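Local coordinates for protein Atg1 tMIT (Kluyveromyces marxianus, PDB 4P1N) that forms the tandem MIT region of a serine/threonine protein kinase that is essential in autophagy, where it is required for autophagosome formation, at residues 23-28 against 150-155; 30-35 against 107-112; 214-219 against 264-269. One frame throughout, in Å; residues are numbered along the deposited sequence.

Interaction 1: residues 23-28 against 150-155; sequences VMYSFA and FNECLD
The phenol of Tyr25 reaches across to Glu152 and donates a short hydrogen bond, OH to OE2 at 2.5 Å. The hydroxyl meets OE2 on its syn side, 27° out of the carboxylate plane, and OE1 also lies 3.1 Å from Tyr25 OH. The ring and the carboxylate stand nearly at right angles, 81° apart, so the acid receives the end of the ring and does not stack on it. A second touch comes further back along the same ring: Cys153 SG sits 3.7 Å from Tyr25 CD1, a sulfur-aromatic contact made at the ring edge and not over a face. A cysteine suits this place, being small and apolar enough to lie beside the ring. With CG of Tyr25 turned opposite the backbone N (chi1 163°), the ring points toward helix 137-170, where the extended Glu152 chain meets its hydroxyl. Tyrosine suits a buried place, its terminal hydroxyl still donating, and glutamate is long enough to carry an acceptor across. Behind this first shell, Glu152 is gripped by its own helix, OE1 by Arg149 and OE2 by Lys156 in salt bridges, which would probably keep the carboxylate ionised and a strong acceptor. Gln144 of the second subunit packs on Tyr25. Helices 10-33 and 137-170 are thus joined by a hydrogen bond within the three-helix bundle characteristic of an MIT domain, here the first of the tandem pair.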
loop_
_atom_site.group_PDB
_atom_site.type_symbol
_atom_site.label_atom_id
_atom_site.label_comp_id
_atom_site.label_asym_id
_atom_site.label_seq_id
_atom_site.Cartn_x
_atom_site.Cartn_y
_atom_site.Cartn_z
ATOM N N VAL B 23 -0.463 2.914 -10.878
ATOM C CA VAL B 23 -1.003 3.533 -12.075
ATOM C C VAL B 23 -1.933 2.570 -12.836
ATOM O O VAL B 23 -2.972 2.937 -13.352
ATOM C CB VAL B 23 0.183 4.047 -12.937
ATOM C CG1 VAL B 23 -0.234 4.316 -14.330
ATOM C CG2 VAL B 23 0.740 5.333 -12.326
ATOM N N MET B 24 -1.582 1.306 -12.852
ATOM C CA MET B 24 -2.388 0.308 -13.508
ATOM C C MET B 24 -3.672 0.025 -12.684
ATOM O O MET B 24 -4.788 -0.086 -13.211
ATOM C CB MET B 24 -1.516 -0.943 -13.729
ATOM C CG MET B 24 -2.023 -1.873 -14.811
ATOM S SD MET B 24 -2.141 -1.079 -16.429
ATOM C CE MET B 24 -0.611 -0.320 -16.514
ATOM N N TYR B 25 -3.512 -0.087 -11.378
ATOM C CA TYR B 25 -4.634 -0.295 -10.512
ATOM C C TYR B 25 -5.633 0.845 -10.649
ATOM O O TYR B 25 -6.859 0.589 -10.713
ATOM C CB TYR B 25 -4.158 -0.480 -9.076
ATOM C CG TYR B 25 -5.206 -0.311 -8.002
ATOM C CD1 TYR B 25 -5.969 -1.357 -7.608
ATOM C CD2 TYR B 25 -5.407 0.940 -7.347
ATOM C CE1 TYR B 25 -6.938 -1.217 -6.659
ATOM C CE2 TYR B 25 -6.374 1.085 -6.356
ATOM C CZ TYR B 25 -7.114 0.003 -5.993
ATOM O OH TYR B 25 -8.087 0.092 -5.013
ATOM N N SER B 26 -5.141 2.086 -10.658
ATOM C CA SER B 26 -6.056 3.248 -10.747
ATOM C C SER B 26 -6.789 3.252 -12.112
ATOM O O SER B 26 -7.924 3.665 -12.201
ATOM C CB SER B 26 -5.329 4.580 -10.571
ATOM O OG SER B 26 -4.415 4.547 -9.484
ATOM N N PHE B 27 -6.138 2.774 -13.163
ATOM C CA PHE B 27 -6.780 2.649 -14.486
ATOM C C PHE B 27 -7.839 1.579 -14.394
ATOM O O PHE B 27 -8.978 1.830 -14.742
ATOM C CB PHE B 27 -5.702 2.390 -15.564
ATOM C CG PHE B 27 -6.183 2.401 -17.002
ATOM C CD1 PHE B 27 -7.354 3.044 -17.406
ATOM C CD2 PHE B 27 -5.389 1.804 -17.982
ATOM C CE1 PHE B 27 -7.737 3.067 -18.760
ATOM C CE2 PHE B 27 -5.748 1.831 -19.322
ATOM C CZ PHE B 27 -6.926 2.480 -19.719
ATOM N N ALA B 28 -7.509 0.401 -13.880
ATOM C CA ALA B 28 -8.539 -0.622 -13.635
ATOM C C ALA B 28 -9.732 -0.114 -12.842
ATOM O O ALA B 28 -10.898 -0.434 -13.172
ATOM C CB ALA B 28 -7.973 -1.850 -12.934
ATOM N N PHE B 150 -2.881 -6.755 -4.076
ATOM C CA PHE B 150 -2.926 -8.061 -4.730
ATOM C C PHE B 150 -4.247 -8.756 -4.401
ATOM O O PHE B 150 -4.929 -9.194 -5.306
ATOM C CB PHE B 150 -1.722 -8.889 -4.301
ATOM C CG PHE B 150 -1.566 -10.167 -5.030
ATOM C CD1 PHE B 150 -2.280 -11.269 -4.654
ATOM C CD2 PHE B 150 -0.716 -10.254 -6.095
ATOM C CE1 PHE B 150 -2.161 -12.462 -5.340
ATOM C CE2 PHE B 150 -0.565 -11.460 -6.794
ATOM C CZ PHE B 150 -1.289 -12.560 -6.407
ATOM N N ASN B 151 -4.627 -8.815 -3.122
ATOM C CA ASN B 151 -5.869 -9.481 -2.684
ATOM C C ASN B 151 -7.104 -8.771 -3.176
ATOM O O ASN B 151 -8.036 -9.412 -3.635
ATOM C CB ASN B 151 -5.927 -9.596 -1.151
ATOM C CG ASN B 151 -4.865 -10.537 -0.630
ATOM O OD1 ASN B 151 -4.422 -11.408 -1.360
ATOM N ND2 ASN B 151 -4.464 -10.386 0.609
ATOM N N GLU B 152 -7.100 -7.448 -3.096
ATOM C CA GLU B 152 -8.155 -6.658 -3.720
ATOM C C GLU B 152 -8.275 -6.899 -5.253
ATOM O O GLU B 152 -9.381 -7.148 -5.768
ATOM C CB GLU B 152 -7.945 -5.167 -3.427
ATOM C CG GLU B 152 -9.003 -4.256 -4.042
ATOM C CD GLU B 152 -8.678 -2.775 -3.878
ATOM O OE1 GLU B 152 -7.689 -2.434 -3.191
ATOM O OE2 GLU B 152 -9.416 -1.955 -4.445
ATOM N N CYS B 153 -7.165 -6.809 -5.989
ATOM C CA CYS B 153 -7.215 -6.991 -7.457
ATOM C C CYS B 153 -7.723 -8.387 -7.840
ATOM O O CYS B 153 -8.491 -8.567 -8.839
ATOM C CB CYS B 153 -5.840 -6.748 -8.100
ATOM S SG CYS B 153 -5.416 -4.999 -8.040
ATOM N N LEU B 154 -7.232 -9.368 -7.100
ATOM C CA LEU B 154 -7.633 -10.729 -7.304
ATOM C C LEU B 154 -9.149 -10.901 -7.045
ATOM O O LEU B 154 -9.825 -11.560 -7.837
ATOM C CB LEU B 154 -6.863 -11.665 -6.391
ATOM C CG LEU B 154 -6.222 -12.916 -6.973
ATOM C CD1 LEU B 154 -6.209 -13.937 -5.862
ATOM C CD2 LEU B 154 -6.896 -13.480 -8.223
ATOM N N ASP B 155 -9.674 -10.352 -5.934
ATOM C CA ASP B 155 -11.120 -10.449 -5.685
ATOM C C ASP B 155 -11.947 -9.785 -6.782
ATOM O O ASP B 155 -12.939 -10.357 -7.251
ATOM C CB ASP B 155 -11.510 -9.861 -4.338
ATOM C CG ASP B 155 -11.013 -10.698 -3.170
ATOM O OD1 ASP B 155 -10.496 -11.817 -3.398
ATOM O OD2 ASP B 155 -11.122 -10.226 -2.021
#

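Interaction 2: residues 30-35 against 107-112; sequences MKFSQI and LLYLKS
Phe32 and Tyr109 form an offset edge-to-face aromatic pair, the main cross-link here between the C-terminal end of helix 10-33 and the middle of helix 95-129 in the first MIT three-helix bundle. The edge of Tyr109 is directed at the face of Phe32, with centroids 5.8 Å apart and planes at 83°. Tyr109 CE2 lies 3.9 Å from Phe32 CD1, while the hydroxyl reaches past to the root of the other side chain, Tyr109 OH to Phe32 CB 3.3 Å. That hydroxyl has its polar partner in Glu29, the residue just before segment 30-35, through a hydrogen bond, so tyrosine can pack its ring among apolar groups and still satisfy its oxygen. Leu160 of helix 137-170 touches both rings, which brings the third helix of the bundle into the same cluster. With an alanine in place of Phe32, the Tyr109 edge would probably lose the face it points at and a gap would open next to Leu160. Beside the aromatic pair, the neighbouring residues Lys31 and Leu108 meet: Lys31 CG lies 3.8 Å from Leu108 CD1, the lysine chain then bends at chi2 (-69°), and its amino end leads away to a salt bridge with Glu104. A leucine suits the place, its branched apolar end lying against the methylene stem. The backbone oxygen of Leu108 is itself doubly held, because Ser112 OG donates to Leu108 O at 2.9 Å and Ser112 N reaches that oxygen from the opposite face of the carbonyl plane.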
loop_
_atom_site.group_PDB
_atom_site.type_symbol
_atom_site.label_atom_id
_atom_site.label_comp_id
_atom_site.label_asym_id
_atom_site.label_seq_id
_atom_site.Cartn_x
_atom_site.Cartn_y
_atom_site.Cartn_z
ATOM N N MET B 30 -10.831 2.987 -12.544
ATOM C CA MET B 30 -11.603 3.922 -13.347
ATOM C C MET B 30 -12.570 3.145 -14.314
ATOM O O MET B 30 -13.677 3.569 -14.548
ATOM C CB MET B 30 -10.658 4.862 -14.087
ATOM C CG MET B 30 -11.338 5.841 -15.034
ATOM S SD MET B 30 -11.706 5.070 -16.633
ATOM C CE MET B 30 -10.305 5.611 -17.615
ATOM N N LYS B 31 -12.164 1.991 -14.828
ATOM C CA LYS B 31 -13.059 1.181 -15.649
ATOM C C LYS B 31 -14.065 0.473 -14.761
ATOM O O LYS B 31 -15.233 0.441 -15.076
ATOM C CB LYS B 31 -12.303 0.138 -16.444
ATOM C CG LYS B 31 -11.339 0.685 -17.457
ATOM C CD LYS B 31 -12.076 1.347 -18.589
ATOM C CE LYS B 31 -11.174 1.619 -19.777
ATOM N NZ LYS B 31 -12.034 1.793 -20.970
ATOM N N PHE B 32 -13.598 -0.067 -13.638
ATOM C CA PHE B 32 -14.440 -0.779 -12.697
ATOM C C PHE B 32 -15.584 0.112 -12.204
ATOM O O PHE B 32 -16.731 -0.333 -12.161
ATOM C CB PHE B 32 -13.623 -1.259 -11.505
ATOM C CG PHE B 32 -14.323 -2.252 -10.630
ATOM C CD1 PHE B 32 -14.578 -3.531 -11.080
ATOM C CD2 PHE B 32 -14.695 -1.919 -9.345
ATOM C CE1 PHE B 32 -15.230 -4.460 -10.281
ATOM C CE2 PHE B 32 -15.341 -2.836 -8.529
ATOM C CZ PHE B 32 -15.593 -4.118 -8.987
ATOM N N SER B 33 -15.264 1.344 -11.836
ATOM C CA SER B 33 -16.275 2.315 -11.361
ATOM C C SER B 33 -17.454 2.510 -12.292
ATOM O O SER B 33 -18.585 2.592 -11.828
ATOM C CB SER B 33 -15.644 3.672 -11.128
ATOM O OG SER B 33 -15.344 3.800 -9.774
ATOM N N GLN B 34 -17.199 2.563 -13.599
ATOM C CA GLN B 34 -18.287 2.729 -14.595
ATOM C C GLN B 34 -19.189 1.511 -14.689
ATOM O O GLN B 34 -20.162 1.508 -15.441
ATOM C CB GLN B 34 -17.741 3.043 -15.989
ATOM C CG GLN B 34 -16.891 4.298 -16.071
ATOM C CD GLN B 34 -16.111 4.348 -17.372
ATOM O OE1 GLN B 34 -16.683 4.186 -18.447
ATOM N NE2 GLN B 34 -14.806 4.558 -17.289
ATOM N N ILE B 35 -18.859 0.476 -13.931
ATOM C CA ILE B 35 -19.659 -0.737 -13.837
ATOM C C ILE B 35 -20.540 -0.735 -12.581
ATOM O O ILE B 35 -21.551 -1.429 -12.538
ATOM C CB ILE B 35 -18.715 -1.959 -13.859
ATOM C CG1 ILE B 35 -18.237 -2.202 -15.283
ATOM C CG2 ILE B 35 -19.349 -3.221 -13.281
ATOM C CD1 ILE B 35 -16.829 -2.736 -15.308
ATOM N N LEU B 107 -8.824 -7.205 -17.594
ATOM C CA LEU B 107 -7.490 -7.217 -18.159
ATOM C C LEU B 107 -6.521 -6.283 -17.421
ATOM O O LEU B 107 -5.352 -6.635 -17.197
ATOM C CB LEU B 107 -7.543 -6.848 -19.668
ATOM C CG LEU B 107 -8.289 -7.845 -20.573
ATOM C CD1 LEU B 107 -8.180 -7.397 -22.023
ATOM C CD2 LEU B 107 -7.759 -9.251 -20.396
ATOM N N LEU B 108 -7.011 -5.106 -17.042
ATOM C CA LEU B 108 -6.219 -4.143 -16.255
ATOM C C LEU B 108 -5.961 -4.631 -14.856
ATOM O O LEU B 108 -4.877 -4.400 -14.316
ATOM C CB LEU B 108 -6.926 -2.773 -16.226
ATOM C CG LEU B 108 -7.008 -2.139 -17.619
ATOM C CD1 LEU B 108 -7.893 -0.915 -17.602
ATOM C CD2 LEU B 108 -5.616 -1.819 -18.180
ATOM N N TYR B 109 -6.914 -5.328 -14.239
ATOM C CA TYR B 109 -6.624 -5.928 -12.956
ATOM C C TYR B 109 -5.585 -7.041 -13.132
ATOM O O TYR B 109 -4.755 -7.232 -12.253
ATOM C CB TYR B 109 -7.878 -6.473 -12.235
ATOM C CG TYR B 109 -8.686 -5.430 -11.579
ATOM C CD1 TYR B 109 -8.132 -4.591 -10.597
ATOM C CD2 TYR B 109 -9.977 -5.173 -12.000
ATOM C CE1 TYR B 109 -8.867 -3.570 -10.015
ATOM C CE2 TYR B 109 -10.716 -4.131 -11.431
ATOM C CZ TYR B 109 -10.150 -3.327 -10.459
ATOM O OH TYR B 109 -10.913 -2.345 -9.897
ATOM N N LEU B 110 -5.639 -7.805 -14.217
ATOM C CA LEU B 110 -4.669 -8.895 -14.382
ATOM C C LEU B 110 -3.267 -8.341 -14.619
ATOM O O LEU B 110 -2.312 -8.902 -14.163
ATOM C CB LEU B 110 -5.025 -9.859 -15.511
ATOM C CG LEU B 110 -6.321 -10.661 -15.375
ATOM C CD1 LEU B 110 -6.526 -11.477 -16.647
ATOM C CD2 LEU B 110 -6.303 -11.652 -14.222
ATOM N N LYS B 111 -3.149 -7.222 -15.316
ATOM C CA LYS B 111 -1.876 -6.607 -15.451
ATOM C C LYS B 111 -1.378 -6.054 -14.122
ATOM O O LYS B 111 -0.178 -6.207 -13.785
ATOM C CB LYS B 111 -1.914 -5.530 -16.534
ATOM C CG LYS B 111 -0.604 -4.809 -16.757
ATOM C CD LYS B 111 0.508 -5.704 -17.278
ATOM C CE LYS B 111 0.281 -6.143 -18.730
ATOM N NZ LYS B 111 1.103 -7.351 -18.950
ATOM N N SER B 112 -2.264 -5.438 -13.350
ATOM C CA SER B 112 -1.910 -5.042 -11.973
ATOM C C SER B 112 -1.343 -6.177 -11.158
ATOM O O SER B 112 -0.294 -6.065 -10.506
ATOM C CB SER B 112 -3.096 -4.408 -11.214
ATOM O OG SER B 112 -3.656 -3.334 -11.948
#

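Interaction 3: residues 214-219 against 264-269; sequences LAYATS and ANRLKA
Arg266 CB lies over one face of the Tyr216 ring, 4.2 Å above its plane and displaced toward the rim, while Leu267 CA approaches the ring obliquely. The Arg266 guanidinium, turned 56° from the ring plane, has Tyr216 OH at its own edge. This is helix-to-helix packing in the second MIT domain, another three-helix bundle, in which helices 209-227 and 250-273 run antiparallel; the short axes cross at -157° and approach to 9.5 Å. The closest touches are made by the methylene part of the arginine: CG is 3.2 Å from Tyr216 CZ. Arg266 NE stays 3.8 Å from Tyr216 OH, and no hydrogen bond joins the two side chains directly. Their polar ends instead share Glu203 of helix 184-204, which takes a hydrogen bond from the tyrosine and a salt bridge from the arginine, one carboxylate oxygen for each. Bends at chi2 and chi3 (-107°) carry the arginine past the hydroxyl, and its length and aliphatic stem suit it to pack on a ring while delivering charge beyond it. An aromatic side chain from a chain of another protein also packs on Tyr216. At the base of the Tyr216 side chain, Leu267 lies alongside, its CB 4.1 Å from Tyr216 CB. The same leucine touches Glu213 and Leu220 of helix 209-227, a position where the small Ala217 is consistent with close approach; the marginal contact is Leu267 CD2 to Ala217 N, 4.5 Å.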
loop_
_atom_site.group_PDB
_atom_site.type_symbol
_atom_site.label_atom_id
_atom_site.label_comp_id
_atom_site.label_asym_id
_atom_site.label_seq_id
_atom_site.Cartn_x
_atom_site.Cartn_y
_atom_site.Cartn_z
ATOM N N LEU B 214 2.940 15.198 -13.089
ATOM C CA LEU B 214 2.416 13.916 -12.674
ATOM C C LEU B 214 1.782 13.173 -13.832
ATOM O O LEU B 214 1.944 11.962 -13.937
ATOM C CB LEU B 214 1.407 14.112 -11.558
ATOM C CG LEU B 214 1.109 12.790 -10.857
ATOM C CD1 LEU B 214 1.579 12.870 -9.408
ATOM C CD2 LEU B 214 -0.368 12.475 -10.966
ATOM N N ALA B 215 1.081 13.888 -14.712
ATOM C CA ALA B 215 0.520 13.256 -15.896
ATOM C C ALA B 215 1.604 12.648 -16.792
ATOM O O ALA B 215 1.546 11.463 -17.115
ATOM C CB ALA B 215 -0.358 14.217 -16.672
ATOM N N TYR B 216 2.621 13.420 -17.162
ATOM C CA TYR B 216 3.696 12.844 -17.975
ATOM C C TYR B 216 4.317 11.631 -17.269
ATOM O O TYR B 216 4.581 10.628 -17.902
ATOM C CB TYR B 216 4.787 13.848 -18.269
ATOM C CG TYR B 216 4.392 15.016 -19.136
ATOM C CD1 TYR B 216 3.789 14.818 -20.367
ATOM C CD2 TYR B 216 4.682 16.317 -18.747
ATOM C CE1 TYR B 216 3.446 15.872 -21.167
ATOM C CE2 TYR B 216 4.352 17.392 -19.554
ATOM C CZ TYR B 216 3.723 17.162 -20.756
ATOM O OH TYR B 216 3.389 18.213 -21.564
ATOM N N ALA B 217 4.579 11.740 -15.967
ATOM C CA ALA B 217 5.232 10.654 -15.247
ATOM C C ALA B 217 4.320 9.405 -15.293
ATOM O O ALA B 217 4.786 8.250 -15.464
ATOM C CB ALA B 217 5.532 11.077 -13.797
ATOM N N THR B 218 3.020 9.650 -15.164
ATOM C CA THR B 218 2.031 8.570 -15.260
ATOM C C THR B 218 2.067 7.868 -16.608
ATOM O O THR B 218 2.121 6.630 -16.638
ATOM C CB THR B 218 0.619 9.056 -14.955
ATOM O OG1 THR B 218 0.607 9.632 -13.644
ATOM C CG2 THR B 218 -0.393 7.900 -15.054
ATOM N N SER B 219 2.093 8.633 -17.701
ATOM C CA SER B 219 2.230 8.044 -19.040
ATOM C C SER B 219 3.484 7.234 -19.179
ATOM O O SER B 219 3.510 6.236 -19.877
ATOM C CB SER B 219 2.297 9.101 -20.123
ATOM O OG SER B 219 1.108 9.836 -20.216
ATOM N N ALA B 264 9.434 11.646 -22.059
ATOM C CA ALA B 264 10.481 11.953 -21.084
ATOM C C ALA B 264 11.082 13.333 -21.383
ATOM O O ALA B 264 11.364 14.123 -20.472
ATOM C CB ALA B 264 11.578 10.902 -21.106
ATOM N N ASN B 265 11.266 13.627 -22.656
ATOM C CA ASN B 265 11.883 14.906 -23.020
ATOM C C ASN B 265 10.945 16.071 -22.733
ATOM O O ASN B 265 11.381 17.100 -22.261
ATOM C CB ASN B 265 12.403 14.882 -24.455
ATOM C CG ASN B 265 13.735 14.156 -24.560
ATOM O OD1 ASN B 265 14.591 14.261 -23.666
ATOM N ND2 ASN B 265 13.913 13.391 -25.639
ATOM N N ARG B 266 9.653 15.863 -22.930
ATOM C CA ARG B 266 8.657 16.848 -22.548
ATOM C C ARG B 266 8.693 17.096 -21.037
ATOM O O ARG B 266 8.636 18.237 -20.583
ATOM C CB ARG B 266 7.286 16.342 -22.965
ATOM C CG ARG B 266 6.144 17.319 -22.868
ATOM C CD ARG B 266 6.314 18.523 -23.776
ATOM N NE ARG B 266 6.650 19.691 -22.971
ATOM C CZ ARG B 266 7.453 20.676 -23.355
ATOM N NH1 ARG B 266 8.036 20.666 -24.554
ATOM N NH2 ARG B 266 7.672 21.678 -22.511
ATOM N N LEU B 267 8.793 16.018 -20.265
ATOM C CA LEU B 267 8.854 16.127 -18.816
ATOM C C LEU B 267 10.114 16.896 -18.344
ATOM O O LEU B 267 10.035 17.734 -17.441
ATOM C CB LEU B 267 8.762 14.738 -18.180
ATOM C CG LEU B 267 8.936 14.651 -16.668
ATOM C CD1 LEU B 267 7.948 15.509 -15.906
ATOM C CD2 LEU B 267 8.822 13.219 -16.210
ATOM N N LYS B 268 11.264 16.623 -18.949
ATOM C CA LYS B 268 12.500 17.345 -18.600
ATOM C C LYS B 268 12.404 18.841 -18.906
ATOM O O LYS B 268 12.849 19.699 -18.113
ATOM C CB LYS B 268 13.693 16.756 -19.350
ATOM C CG LYS B 268 14.081 15.370 -18.867
ATOM C CD LYS B 268 15.281 14.846 -19.629
ATOM C CE LYS B 268 15.629 13.433 -19.192
ATOM N NZ LYS B 268 16.543 12.774 -20.161
ATOM N N ALA B 269 11.853 19.168 -20.066
ATOM C CA ALA B 269 11.648 20.585 -20.437
ATOM C C ALA B 269 10.767 21.262 -19.406
ATOM O O ALA B 269 11.076 22.341 -18.893
ATOM C CB ALA B 269 10.993 20.690 -21.802
#

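How the interactions relate
From the N terminus, helix 10-33 supplies the first segments of interactions 1 and 2. Interaction 2 closes a loop back from helix 95-129; interaction 1 closes a longer one from helix 137-170, so interaction 2 is nested inside it. Together they tie the three helices of the first MIT domain, and they touch where Ala28 packs on Leu108 and Tyr109. Interaction 3 follows in series, closing helix 250-273 onto helix 209-227 in the second domain. Its centre lies about 24 Å from each of the other two centres, yet interactions 1 and 3 meet where Val23 CG1 packs on Thr218 CG2 at 3.7 Å, joining the two domains.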